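Local coordinates for type III effector XopAI (Xanthomonas citri, PDB 6K93), which is a bacterial effector with a mono-ADP-ribosyltransferase fold, delivered by type III secretion, that probably binds arginine-containing peptides, at residues W103-H108 and P117-Q122; F113-E118 and T165-A170; A126-W131 and Q141-M146; V169-W174 and S275-R280; T176-V181 and L197-C202. One frame throughout, in Å; residues are numbered along the deposited sequence.

Interactions 1, 2, 3 and 5 lie within the helical part of the ADP-ribosyltransferase fold; interaction 4 ties it to a loop of the small antiparallel sheet. Interactions 1 and 2 adjoin, centres about 9 Å apart, and touch where R105 NH2 meets R114 O at 2.9 Å. Helix 165-174 carries interaction 2 at its start and interaction 4 at its end, which share V169 and A170. Interaction 3 is nested in the chain loop closed by interaction 2, and R142 NH1 bridges to E279 OE1 of interaction 4 at 3.0 Å. Interaction 5, its centre about 7 Å from the chain's, lies, along the chain, inside the loop that interaction 4 closes; its F199 touches L127 of interaction 3.

Interaction 1 (W103-H108 and P117-Q122); sequences WQRVQH and PEERKQ
Helix segments 103-108 and 117-122 stand well apart, the nearest CA atoms, those of R105 and E119, being 13.8 Å from each other, and a single pair of long side chains spans the gap. R105 and E119 reach out from opposite directions. R105 is stretched from CG to NE, with CG anti to the backbone N (chi1 171°), which carries its guanidinium across to the carboxylate. The grip is end-on and twofold: NH2 of R105 donates to OE1 of E119 at 3.0 Å, nearly straight and in the guanidinium plane, while NH1 of R105 reaches OE2 of E119 at 2.7 Å, more bent and tilted out of both planes. The two flat groups are nearly coplanar, 27° apart. E119 OE1 also accepts from the backbone N of T116, whose OG1 caps E119 N in return, and K201 of helix 194-209 packs against both side chains. This is a bidentate arginine-glutamate salt bridge at the surface, linking consecutive helices, whose glutamate also completes the capping box of helix 117-128.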
# COMPACT_ATOMS: atom_id res chain seq x y z
N TRP A 103 1.52 -5.95 12.49
CA TRP A 103 0.22 -6.52 12.16
C TRP A 103 -0.75 -6.39 13.33
O TRP A 103 -1.93 -6.08 13.13
CB TRP A 103 0.38 -7.99 11.74
CG TRP A 103 -0.93 -8.68 11.46
CD1 TRP A 103 -1.41 -9.78 12.08
CD2 TRP A 103 -1.91 -8.29 10.49
NE1 TRP A 103 -2.63 -10.12 11.56
CE2 TRP A 103 -2.97 -9.21 10.59
CE3 TRP A 103 -1.99 -7.25 9.57
CZ2 TRP A 103 -4.10 -9.13 9.79
CZ3 TRP A 103 -3.12 -7.17 8.77
CH2 TRP A 103 -4.15 -8.10 8.89
N GLN A 104 -0.28 -6.60 14.56
CA GLN A 104 -1.13 -6.39 15.74
C GLN A 104 -1.61 -4.94 15.81
O GLN A 104 -2.78 -4.67 16.11
CB GLN A 104 -0.36 -6.77 17.02
CG GLN A 104 -1.17 -6.81 18.32
CD GLN A 104 -0.31 -7.24 19.51
OE1 GLN A 104 0.75 -7.84 19.34
NE2 GLN A 104 -0.76 -6.93 20.72
N ARG A 105 -0.72 -3.99 15.51
CA ARG A 105 -1.07 -2.58 15.56
C ARG A 105 -2.08 -2.22 14.47
O ARG A 105 -3.04 -1.46 14.71
CB ARG A 105 0.20 -1.76 15.40
CG ARG A 105 0.03 -0.28 15.20
CD ARG A 105 1.41 0.33 15.02
NE ARG A 105 1.38 1.75 14.70
CZ ARG A 105 2.43 2.43 14.25
NH1 ARG A 105 3.59 1.80 14.08
NH2 ARG A 105 2.33 3.71 13.96
N VAL A 106 -1.87 -2.73 13.26
CA VAL A 106 -2.83 -2.50 12.18
C VAL A 106 -4.22 -2.95 12.60
O VAL A 106 -5.21 -2.22 12.41
CB VAL A 106 -2.36 -3.23 10.91
CG1 VAL A 106 -3.50 -3.31 9.92
CG2 VAL A 106 -1.15 -2.53 10.35
N GLN A 107 -4.32 -4.14 13.17
CA GLN A 107 -5.63 -4.66 13.55
C GLN A 107 -6.22 -3.87 14.70
O GLN A 107 -7.42 -3.57 14.71
CB GLN A 107 -5.52 -6.13 13.90
CG GLN A 107 -5.24 -7.00 12.72
CD GLN A 107 -5.09 -8.43 13.12
OE1 GLN A 107 -4.04 -8.82 13.65
NE2 GLN A 107 -6.12 -9.23 12.91
N HIS A 108 -5.39 -3.53 15.68
CA HIS A 108 -5.89 -2.83 16.85
C HIS A 108 -6.27 -1.39 16.55
O HIS A 108 -7.33 -0.92 16.96
CB HIS A 108 -4.85 -2.88 17.97
CG HIS A 108 -5.28 -2.17 19.21
ND1 HIS A 108 -4.99 -0.84 19.43
CD2 HIS A 108 -5.96 -2.60 20.29
CE1 HIS A 108 -5.48 -0.49 20.61
NE2 HIS A 108 -6.07 -1.54 21.15
N PRO A 117 6.47 10.76 13.66
CA PRO A 117 7.59 11.45 13.00
C PRO A 117 8.80 10.56 12.78
O PRO A 117 9.41 10.59 11.71
CB PRO A 117 7.90 12.61 13.97
CG PRO A 117 6.56 12.90 14.61
CD PRO A 117 5.94 11.52 14.81
N GLU A 118 9.14 9.74 13.77
CA GLU A 118 10.26 8.83 13.64
C GLU A 118 10.03 7.81 12.52
O GLU A 118 10.94 7.53 11.73
CB GLU A 118 10.47 8.14 15.00
CG GLU A 118 10.91 9.12 16.14
CD GLU A 118 9.84 10.10 16.64
OE1 GLU A 118 8.62 9.84 16.50
OE2 GLU A 118 10.23 11.15 17.19
N GLU A 119 8.81 7.29 12.40
CA GLU A 119 8.51 6.35 11.31
C GLU A 119 8.58 7.03 9.95
O GLU A 119 8.96 6.39 8.96
CB GLU A 119 7.12 5.73 11.55
CG GLU A 119 7.16 4.77 12.72
CD GLU A 119 5.80 4.37 13.29
OE1 GLU A 119 4.80 4.99 12.94
OE2 GLU A 119 5.79 3.42 14.11
N ARG A 120 8.18 8.30 9.86
CA ARG A 120 8.28 9.02 8.60
C ARG A 120 9.74 9.20 8.19
O ARG A 120 10.07 9.11 7.00
CB ARG A 120 7.53 10.34 8.70
CG ARG A 120 6.06 10.08 8.98
CD ARG A 120 5.18 11.29 8.76
NE ARG A 120 5.41 12.41 9.67
CZ ARG A 120 4.73 12.62 10.79
NH1 ARG A 120 3.80 11.76 11.18
NH2 ARG A 120 5.00 13.67 11.53
N LYS A 121 10.63 9.43 9.17
CA LYS A 121 12.05 9.54 8.86
C LYS A 121 12.63 8.18 8.47
O LYS A 121 13.49 8.09 7.59
CB LYS A 121 12.80 10.11 10.07
CG LYS A 121 14.21 10.59 9.76
CD LYS A 121 15.01 10.75 11.05
CE LYS A 121 14.44 11.83 11.95
NZ LYS A 121 15.41 12.22 13.01
N GLN A 122 12.14 7.10 9.10
CA GLN A 122 12.53 5.76 8.69
C GLN A 122 12.09 5.48 7.27
O GLN A 122 12.84 4.89 6.48
CB GLN A 122 11.95 4.73 9.65
CG GLN A 122 12.68 4.68 10.98
CD GLN A 122 11.86 4.10 12.11
OE1 GLN A 122 10.71 3.69 11.95
NE2 GLN A 122 12.48 4.04 13.29

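Interaction 2 (F113-E118 and T165-A170); sequences FRSTPE and TEDLVA
With chi1 at 66°, the hydroxyl of S115 sits between its backbone N and carbonyl carbon and faces D167, whose CG lies anti to its own carbonyl carbon (chi1 -73°), which directs the carboxylate from helix 165-174 toward the loop. S115 OG donates to D167 OD1 at 2.8 Å, using the syn lone pair of that oxygen. The other carboxylate oxygen is engaged as well: a water donates to D167 OD2 at 3.0 Å and to the carbonyl S115 O at 2.9 Å, making a second, indirect link between the same two residues. S205 OG of helix 194-209 is hydrogen-bonded both to D167 OD2 and to the backbone N of S115. The buried carboxylate is therefore held through both oxygens, and the hydroxyl, amide and carbonyl of S115 are each tied directly or through water to this polar cluster. Beyond S115, T116 is the N-cap of helix 117-128, and the bonds thus hold S115 in the loop just before that helix begins. R120 of the helix packs on both S115 and D167. The contact thus joins the lead-in to helix 117-128 with the first turn of helix 165-174, while helix 194-209 closes it through C202 and S205.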
# COMPACT_ATOMS: atom_id res chain seq x y z
N PHE A 113 -4.87 4.29 12.83
CA PHE A 113 -3.44 4.07 12.59
C PHE A 113 -2.80 5.33 12.04
O PHE A 113 -3.29 5.92 11.09
CB PHE A 113 -3.27 2.91 11.59
CG PHE A 113 -1.83 2.47 11.41
CD1 PHE A 113 -0.93 3.24 10.69
CD2 PHE A 113 -1.39 1.28 11.95
CE1 PHE A 113 0.37 2.86 10.55
CE2 PHE A 113 -0.07 0.88 11.80
CZ PHE A 113 0.80 1.67 11.10
N ARG A 114 -1.68 5.73 12.63
CA ARG A 114 -0.93 6.88 12.14
C ARG A 114 0.57 6.66 12.29
O ARG A 114 1.04 6.18 13.32
CB ARG A 114 -1.30 8.17 12.91
CG ARG A 114 -2.76 8.61 12.81
CD ARG A 114 -3.07 9.16 11.41
NE ARG A 114 -4.40 9.73 11.31
CZ ARG A 114 -5.52 9.03 11.13
NH1 ARG A 114 -5.51 7.72 11.06
NH2 ARG A 114 -6.70 9.67 11.02
N SER A 115 1.32 7.08 11.27
CA SER A 115 2.76 7.07 11.38
C SER A 115 3.23 8.18 12.32
O SER A 115 2.64 9.26 12.41
CB SER A 115 3.43 7.27 10.01
OG SER A 115 3.16 8.59 9.50
N THR A 116 4.30 7.90 13.05
CA THR A 116 4.96 8.86 13.92
C THR A 116 6.02 9.62 13.14
O THR A 116 6.47 9.17 12.07
CB THR A 116 5.63 8.15 15.09
OG1 THR A 116 6.69 7.34 14.59
CG2 THR A 116 4.63 7.31 15.85
N PRO A 117 6.47 10.76 13.66
CA PRO A 117 7.59 11.45 13.00
C PRO A 117 8.80 10.56 12.78
O PRO A 117 9.41 10.59 11.71
CB PRO A 117 7.90 12.61 13.97
CG PRO A 117 6.56 12.90 14.61
CD PRO A 117 5.94 11.52 14.81
N GLU A 118 9.14 9.74 13.77
CA GLU A 118 10.26 8.83 13.64
C GLU A 118 10.03 7.81 12.52
O GLU A 118 10.94 7.53 11.73
CB GLU A 118 10.47 8.14 15.00
CG GLU A 118 10.91 9.12 16.14
CD GLU A 118 9.84 10.10 16.64
OE1 GLU A 118 8.62 9.84 16.50
OE2 GLU A 118 10.23 11.15 17.19
N THR A 165 3.17 15.04 5.15
CA THR A 165 3.67 15.08 3.78
C THR A 165 4.29 13.75 3.39
O THR A 165 4.10 13.29 2.25
CB THR A 165 4.68 16.21 3.63
OG1 THR A 165 4.08 17.42 4.07
CG2 THR A 165 5.12 16.37 2.19
N GLU A 166 5.05 13.12 4.30
CA GLU A 166 5.68 11.85 3.98
C GLU A 166 4.65 10.74 3.77
O GLU A 166 4.90 9.80 3.02
CB GLU A 166 6.64 11.44 5.08
CG GLU A 166 7.79 12.39 5.30
CD GLU A 166 7.48 13.51 6.29
OE1 GLU A 166 6.31 13.76 6.63
OE2 GLU A 166 8.46 14.15 6.74
N ASP A 167 3.50 10.80 4.42
CA ASP A 167 2.46 9.81 4.16
C ASP A 167 1.94 9.94 2.73
O ASP A 167 1.71 8.94 2.05
CB ASP A 167 1.31 9.96 5.15
CG ASP A 167 1.65 9.48 6.54
OD1 ASP A 167 2.72 8.84 6.79
OD2 ASP A 167 0.81 9.74 7.44
N LEU A 168 1.73 11.18 2.26
CA LEU A 168 1.34 11.38 0.87
C LEU A 168 2.44 10.93 -0.08
O LEU A 168 2.16 10.32 -1.13
CB LEU A 168 1.00 12.84 0.62
CG LEU A 168 -0.27 13.40 1.30
CD1 LEU A 168 -0.44 14.88 0.98
CD2 LEU A 168 -1.49 12.61 0.86
N VAL A 169 3.70 11.17 0.28
CA VAL A 169 4.81 10.67 -0.54
C VAL A 169 4.77 9.15 -0.64
O VAL A 169 5.03 8.57 -1.69
CB VAL A 169 6.16 11.16 0.03
CG1 VAL A 169 7.33 10.45 -0.65
CG2 VAL A 169 6.30 12.66 -0.14
N ALA A 170 4.39 8.47 0.45
CA ALA A 170 4.26 7.02 0.42
C ALA A 170 3.23 6.57 -0.61
O ALA A 170 3.43 5.53 -1.26
CB ALA A 170 3.90 6.49 1.82
O HOH W 1 1.12 10.53 10.29

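Interaction 3 (A126-W131 and Q141-M146); sequences ALITLW and QRWNGM
L127 and I128, at the end of helix 117-128, meet W143 at different places. L127 sets CD2 at the rim of the ring, near its plane, 4.1 Å from W143 CE3, and its CB is equally close to that carbon. The other methyl, CD1, also borders CE3 and meets M146 CE tip to tip at 4.0 Å. The branched end of L127 thus fills the hollow between W143 and M146, which stand almost one turn apart on helix 136-156. I128 packs near the root of the tryptophan: its CD1 lies 3.9 Å from W143 CB and approaches CG obliquely, with the two side chains at about a right angle. W143 CG lies anti to the backbone N (chi1 172°), and the ring leans toward helix 117-128. The M146 chain bends at chi3 (-83°), turning its methyl toward L127. No hydrogen bond crosses the interface, which is wholly apolar and buried. Around it, F123 meets the W143 ring with the planes at about 70°, V169 and E166 of helix 165-174 press on the indole, and A173 packs on L127. Helices 117-128 and 136-156 are thus wedged together against helix 165-174.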
# COMPACT_ATOMS: atom_id res chain seq x y z
N ALA A 126 14.25 4.40 4.04
CA ALA A 126 13.91 3.22 3.24
C ALA A 126 13.82 3.56 1.77
O ALA A 126 14.32 2.82 0.92
CB ALA A 126 12.60 2.60 3.73
N LEU A 127 13.15 4.66 1.44
CA LEU A 127 12.99 5.02 0.04
C LEU A 127 14.33 5.39 -0.58
O LEU A 127 14.67 4.91 -1.66
CB LEU A 127 11.98 6.15 -0.12
CG LEU A 127 11.55 6.39 -1.57
CD1 LEU A 127 10.09 6.83 -1.65
CD2 LEU A 127 12.46 7.43 -2.23
N ILE A 128 15.11 6.24 0.10
CA ILE A 128 16.34 6.72 -0.50
C ILE A 128 17.36 5.60 -0.66
O ILE A 128 18.13 5.60 -1.64
CB ILE A 128 16.87 7.92 0.31
CG1 ILE A 128 15.92 9.10 0.12
CG2 ILE A 128 18.31 8.26 -0.10
CD1 ILE A 128 16.18 10.28 1.00
N THR A 129 17.37 4.62 0.24
CA THR A 129 18.36 3.54 0.20
C THR A 129 17.86 2.28 -0.52
O THR A 129 18.57 1.27 -0.53
CB THR A 129 18.77 3.14 1.63
OG1 THR A 129 17.67 2.55 2.31
CG2 THR A 129 19.30 4.32 2.40
N LEU A 130 16.66 2.32 -1.10
CA LEU A 130 16.03 1.10 -1.58
C LEU A 130 16.83 0.41 -2.67
O LEU A 130 16.79 -0.83 -2.80
CB LEU A 130 14.63 1.42 -2.10
CG LEU A 130 13.74 0.22 -2.43
CD1 LEU A 130 13.47 -0.56 -1.16
CD2 LEU A 130 12.47 0.68 -3.07
N TRP A 131 17.56 1.17 -3.47
CA TRP A 131 18.30 0.64 -4.60
C TRP A 131 19.77 0.42 -4.31
O TRP A 131 20.54 0.09 -5.22
CB TRP A 131 18.16 1.58 -5.80
CG TRP A 131 16.83 1.57 -6.45
CD1 TRP A 131 15.67 1.05 -5.95
CD2 TRP A 131 16.52 2.11 -7.73
NE1 TRP A 131 14.65 1.24 -6.86
CE2 TRP A 131 15.14 1.89 -7.95
CE3 TRP A 131 17.27 2.76 -8.71
CZ2 TRP A 131 14.51 2.29 -9.13
CZ3 TRP A 131 16.64 3.16 -9.87
CH2 TRP A 131 15.27 2.93 -10.07
N GLN A 141 17.27 13.21 -4.48
CA GLN A 141 16.65 14.24 -5.31
C GLN A 141 15.20 13.88 -5.60
O GLN A 141 14.31 14.74 -5.54
CB GLN A 141 17.43 14.42 -6.60
CG GLN A 141 18.78 15.09 -6.40
CD GLN A 141 18.64 16.41 -5.66
OE1 GLN A 141 17.91 17.30 -6.09
NE2 GLN A 141 19.32 16.53 -4.52
N ARG A 142 14.95 12.60 -5.90
CA ARG A 142 13.58 12.15 -6.14
C ARG A 142 12.71 12.38 -4.90
O ARG A 142 11.59 12.91 -5.00
CB ARG A 142 13.59 10.68 -6.52
CG ARG A 142 12.20 10.14 -6.77
CD ARG A 142 12.19 8.75 -7.38
NE ARG A 142 11.21 8.69 -8.46
CZ ARG A 142 10.67 7.58 -8.94
NH1 ARG A 142 9.77 7.66 -9.92
NH2 ARG A 142 10.94 6.40 -8.40
N TRP A 143 13.22 12.00 -3.73
CA TRP A 143 12.52 12.21 -2.46
C TRP A 143 12.19 13.69 -2.27
O TRP A 143 11.04 14.06 -1.99
CB TRP A 143 13.39 11.69 -1.27
CG TRP A 143 12.80 12.07 0.05
CD1 TRP A 143 13.08 13.19 0.78
CD2 TRP A 143 11.82 11.34 0.79
NE1 TRP A 143 12.31 13.23 1.91
CE2 TRP A 143 11.54 12.09 1.95
CE3 TRP A 143 11.16 10.14 0.60
CZ2 TRP A 143 10.60 11.67 2.89
CZ3 TRP A 143 10.25 9.71 1.55
CH2 TRP A 143 9.98 10.47 2.67
N ASN A 144 13.18 14.57 -2.43
CA ASN A 144 12.94 16.00 -2.28
C ASN A 144 11.85 16.47 -3.23
O ASN A 144 11.00 17.28 -2.85
CB ASN A 144 14.23 16.78 -2.53
CG ASN A 144 15.27 16.54 -1.46
OD1 ASN A 144 14.97 16.03 -0.38
ND2 ASN A 144 16.51 16.90 -1.76
N GLY A 145 11.86 15.98 -4.47
CA GLY A 145 10.84 16.38 -5.43
C GLY A 145 9.45 15.92 -5.03
O GLY A 145 8.47 16.65 -5.20
N MET A 146 9.35 14.68 -4.52
CA MET A 146 8.06 14.20 -4.05
C MET A 146 7.58 15.00 -2.83
O MET A 146 6.39 15.35 -2.73
CB MET A 146 8.15 12.71 -3.73
CG MET A 146 8.27 11.90 -4.97
SD MET A 146 8.04 10.15 -4.58
CE MET A 146 9.57 9.95 -4.13

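Interaction 4 (V169-W174 and S275-R280); sequences VALQAW and SMFSER
The end of helix 165-174 is fastened here to the loop between strands 272-273 and 285-288 of the small antiparallel sheet, joining the helical part of the ADP-ribosyltransferase fold to its beta part. The two backbones come close, with the CA atoms of Q172 and S278 5.0 Å apart. L171 and F277 run alongside each other in the same direction, and L171 CD1 touches the ring obliquely at 3.7 Å from F277 CD2. The carbonyl of F277 turns to the helix: F277 O is 3.3 Å from Q172 CB and receives a CA-H...O contact from Q172 CA. R149 NH1 is hydrogen-bonded to F277 O and to Q172 OE1, tying both sides of the junction to helix 136-156. E279 crosses Q172 at about a right angle, carboxylate and amide planes 55° apart; its OE1 is taken by R142 in a salt bridge. The loop keeps its bend partly through an ST turn, in which S278 OG accepts from R280 N. Q172 is extended, with CG anti to the backbone N (chi1 -177°), and its NE2 donates in the amide plane to the anti side of E279 OE2 at 2.8 Å, with an N-H...O angle of 165°.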
# COMPACT_ATOMS: atom_id res chain seq x y z
N VAL A 169 3.70 11.17 0.28
CA VAL A 169 4.81 10.67 -0.54
C VAL A 169 4.77 9.15 -0.64
O VAL A 169 5.03 8.57 -1.69
CB VAL A 169 6.16 11.16 0.03
CG1 VAL A 169 7.33 10.45 -0.65
CG2 VAL A 169 6.30 12.66 -0.14
N ALA A 170 4.39 8.47 0.45
CA ALA A 170 4.26 7.02 0.42
C ALA A 170 3.23 6.57 -0.61
O ALA A 170 3.43 5.53 -1.26
CB ALA A 170 3.90 6.49 1.82
N LEU A 171 2.12 7.30 -0.76
CA LEU A 171 1.14 6.94 -1.77
C LEU A 171 1.71 7.12 -3.16
O LEU A 171 1.52 6.26 -4.02
CB LEU A 171 -0.15 7.76 -1.60
CG LEU A 171 -0.95 7.56 -0.31
CD1 LEU A 171 -2.19 8.47 -0.34
CD2 LEU A 171 -1.33 6.11 -0.14
N GLN A 172 2.44 8.20 -3.40
CA GLN A 172 3.10 8.33 -4.69
C GLN A 172 4.11 7.21 -4.91
O GLN A 172 4.16 6.61 -5.99
CB GLN A 172 3.77 9.70 -4.83
CG GLN A 172 4.39 9.89 -6.22
CD GLN A 172 5.01 11.26 -6.42
OE1 GLN A 172 4.69 12.20 -5.72
NE2 GLN A 172 5.90 11.36 -7.40
N ALA A 173 4.89 6.88 -3.88
CA ALA A 173 5.89 5.82 -4.01
C ALA A 173 5.23 4.48 -4.30
O ALA A 173 5.78 3.66 -5.04
CB ALA A 173 6.74 5.73 -2.73
N TRP A 174 4.05 4.24 -3.71
CA TRP A 174 3.33 3.02 -3.98
C TRP A 174 3.07 2.86 -5.48
O TRP A 174 3.08 1.74 -6.00
CB TRP A 174 2.01 3.00 -3.20
CG TRP A 174 1.09 1.96 -3.73
CD1 TRP A 174 0.08 2.15 -4.65
CD2 TRP A 174 1.15 0.55 -3.50
NE1 TRP A 174 -0.51 0.96 -4.96
CE2 TRP A 174 0.13 -0.03 -4.27
CE3 TRP A 174 1.94 -0.26 -2.71
CZ2 TRP A 174 -0.11 -1.39 -4.26
CZ3 TRP A 174 1.71 -1.61 -2.69
CH2 TRP A 174 0.69 -2.17 -3.45
N SER A 275 -5.53 8.39 -7.30
CA SER A 275 -5.15 8.98 -8.59
C SER A 275 -4.53 10.37 -8.43
O SER A 275 -3.61 10.73 -9.18
CB SER A 275 -6.35 9.03 -9.53
OG SER A 275 -7.44 9.76 -8.97
N MET A 276 -4.99 11.15 -7.45
CA MET A 276 -4.41 12.48 -7.21
C MET A 276 -2.92 12.42 -6.88
O MET A 276 -2.19 13.41 -7.11
CB MET A 276 -5.16 13.14 -6.05
CG MET A 276 -6.59 13.52 -6.33
SD MET A 276 -6.71 15.32 -6.36
CE MET A 276 -6.19 15.74 -4.70
N PHE A 277 -2.44 11.29 -6.32
CA PHE A 277 -1.07 11.18 -5.83
C PHE A 277 -0.20 10.34 -6.73
O PHE A 277 1.01 10.36 -6.58
CB PHE A 277 -1.10 10.59 -4.41
CG PHE A 277 -2.15 11.22 -3.58
CD1 PHE A 277 -2.02 12.56 -3.22
CD2 PHE A 277 -3.28 10.54 -3.21
CE1 PHE A 277 -3.01 13.19 -2.49
CE2 PHE A 277 -4.26 11.14 -2.46
CZ PHE A 277 -4.14 12.47 -2.11
N SER A 278 -0.79 9.65 -7.68
CA SER A 278 -0.10 8.66 -8.48
C SER A 278 0.83 9.31 -9.50
O SER A 278 0.58 10.42 -10.01
CB SER A 278 -1.12 7.80 -9.21
OG SER A 278 -0.49 6.80 -9.98
N GLU A 279 1.89 8.59 -9.82
CA GLU A 279 2.77 8.92 -10.92
C GLU A 279 2.20 8.56 -12.27
O GLU A 279 2.80 8.94 -13.29
CB GLU A 279 4.12 8.21 -10.75
CG GLU A 279 4.86 8.76 -9.61
CD GLU A 279 6.37 8.68 -9.76
OE1 GLU A 279 6.86 8.03 -10.70
OE2 GLU A 279 7.00 9.29 -8.90
N ARG A 280 1.10 7.83 -12.31
CA ARG A 280 0.38 7.54 -13.56
C ARG A 280 -0.98 8.23 -13.46
O ARG A 280 -1.97 7.62 -13.05
CB ARG A 280 0.29 6.03 -13.79
CG ARG A 280 1.58 5.50 -14.43
CD ARG A 280 1.54 4.01 -14.71
NE ARG A 280 1.18 3.27 -13.50
CZ ARG A 280 1.93 3.23 -12.40
NH1 ARG A 280 3.10 3.85 -12.37
NH2 ARG A 280 1.51 2.55 -11.34

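Interaction 5 (T176-V181 and L197-C202)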
# COMPACT_ATOMS: atom_id res chain seq x y z
N THR A 176 4.93 3.66 -7.91
CA THR A 176 6.15 3.39 -8.65
C THR A 176 6.48 1.90 -8.50
O THR A 176 5.80 1.15 -7.80
CB THR A 176 7.31 4.25 -8.15
OG1 THR A 176 7.80 3.73 -6.89
CG2 THR A 176 6.90 5.71 -8.00
N ASP A 177 7.59 1.47 -9.13
CA ASP A 177 8.03 0.10 -9.01
C ASP A 177 8.45 -0.25 -7.59
O ASP A 177 8.64 -1.44 -7.29
CB ASP A 177 9.20 -0.13 -9.96
CG ASP A 177 8.79 -0.06 -11.42
OD1 ASP A 177 7.61 -0.33 -11.72
OD2 ASP A 177 9.64 0.28 -12.27
N ASP A 178 8.59 0.74 -6.69
CA ASP A 178 8.89 0.45 -5.29
C ASP A 178 7.83 -0.42 -4.62
O ASP A 178 8.08 -0.97 -3.55
CB ASP A 178 9.01 1.75 -4.47
CG ASP A 178 10.21 2.62 -4.86
OD1 ASP A 178 10.94 2.26 -5.78
OD2 ASP A 178 10.36 3.67 -4.23
N TYR A 179 6.64 -0.53 -5.20
CA TYR A 179 5.56 -1.25 -4.54
C TYR A 179 5.92 -2.69 -4.19
O TYR A 179 5.35 -3.27 -3.26
CB TYR A 179 4.30 -1.27 -5.40
CG TYR A 179 4.26 -2.25 -6.58
CD1 TYR A 179 5.01 -2.03 -7.72
CD2 TYR A 179 3.49 -3.41 -6.53
CE1 TYR A 179 4.99 -2.91 -8.79
CE2 TYR A 179 3.45 -4.29 -7.60
CZ TYR A 179 4.22 -4.03 -8.72
OH TYR A 179 4.21 -4.90 -9.82
N GLU A 180 6.82 -3.29 -4.95
CA GLU A 180 7.15 -4.70 -4.72
C GLU A 180 7.76 -4.94 -3.36
O GLU A 180 7.65 -6.06 -2.84
CB GLU A 180 8.09 -5.19 -5.83
CG GLU A 180 7.35 -5.29 -7.16
CD GLU A 180 7.90 -6.36 -8.07
OE1 GLU A 180 8.98 -6.14 -8.64
OE2 GLU A 180 7.24 -7.42 -8.20
N VAL A 181 8.38 -3.91 -2.75
CA VAL A 181 8.99 -4.11 -1.44
C VAL A 181 7.94 -4.18 -0.35
O VAL A 181 8.22 -4.68 0.74
CB VAL A 181 10.02 -3.01 -1.12
CG1 VAL A 181 9.40 -1.73 -0.66
CG2 VAL A 181 11.05 -3.53 -0.07
N LEU A 197 8.69 -2.77 5.86
CA LEU A 197 7.92 -2.40 7.04
C LEU A 197 7.83 -0.89 7.19
O LEU A 197 6.78 -0.35 7.56
CB LEU A 197 8.55 -3.03 8.30
CG LEU A 197 8.47 -4.55 8.34
CD1 LEU A 197 9.34 -5.06 9.47
CD2 LEU A 197 7.04 -5.04 8.49
N ALA A 198 8.92 -0.17 6.88
CA ALA A 198 8.91 1.28 6.97
C ALA A 198 7.96 1.88 5.93
O ALA A 198 7.19 2.79 6.25
CB ALA A 198 10.33 1.82 6.78
N PHE A 199 8.00 1.39 4.69
CA PHE A 199 7.05 1.81 3.68
C PHE A 199 5.62 1.56 4.16
O PHE A 199 4.73 2.41 4.01
CB PHE A 199 7.27 1.00 2.38
CG PHE A 199 8.14 1.65 1.34
CD1 PHE A 199 9.51 1.80 1.54
CD2 PHE A 199 7.61 2.05 0.14
CE1 PHE A 199 10.32 2.38 0.56
CE2 PHE A 199 8.40 2.64 -0.84
CZ PHE A 199 9.75 2.79 -0.64
N ALA A 200 5.36 0.37 4.70
CA ALA A 200 4.00 -0.03 5.05
C ALA A 200 3.38 0.94 6.05
O ALA A 200 2.20 1.31 5.92
CB ALA A 200 4.01 -1.45 5.61
N LYS A 201 4.15 1.38 7.05
CA LYS A 201 3.57 2.24 8.08
C LYS A 201 3.06 3.54 7.48
O LYS A 201 2.01 4.03 7.87
CB LYS A 201 4.61 2.52 9.17
CG LYS A 201 5.03 1.26 9.90
CD LYS A 201 6.15 1.51 10.87
CE LYS A 201 6.62 0.20 11.45
NZ LYS A 201 7.94 0.34 12.16
N CYS A 202 3.81 4.11 6.56
CA CYS A 202 3.40 5.39 5.98
C CYS A 202 2.27 5.23 4.96
O CYS A 202 1.39 6.10 4.89
CB CYS A 202 4.61 6.09 5.39
SG CYS A 202 5.67 6.76 6.70
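F199 projects from helix 194-209 toward the 176-181 segment and meets two residues in different ways, V181 over a face and D178 at the edge. V181 crosses the phenylalanine at about a right angle and sets CG1 over the centre of the ring, 4.1 Å from the F199 centroid and only 10° off the ring normal, a well-aimed CH-pi contact. A chi1 of 79° points that methyl at the ring. D178 lies at the far rim: its CB is 3.8 Å from F199 CE2, and OD2 comes near the ring plane, 3.7 Å from F199 CZ. The carboxylate is turned 74° from the ring, so an oxygen approaches the weakly positive C-H edge while the flat groups do not stack. The main charged partner of D178 is R139 of helix 136-156, which forms a salt bridge with OD2; the aromatic edge is a secondary neighbour of the same oxygen. An ST turn shapes the start of this segment, T176 OG1 accepting from the backbone N of D178 at 3.1 Å. T176 OG1 also bonds to A173 O, tying the turn to the end of helix 165-174. The F199 ring is further packed by F123 of helix 117-128, edge-to-face, and by A126 and A173, which places it where helices 117-128, 165-174 and 194-209 converge next to the 176-181 turn.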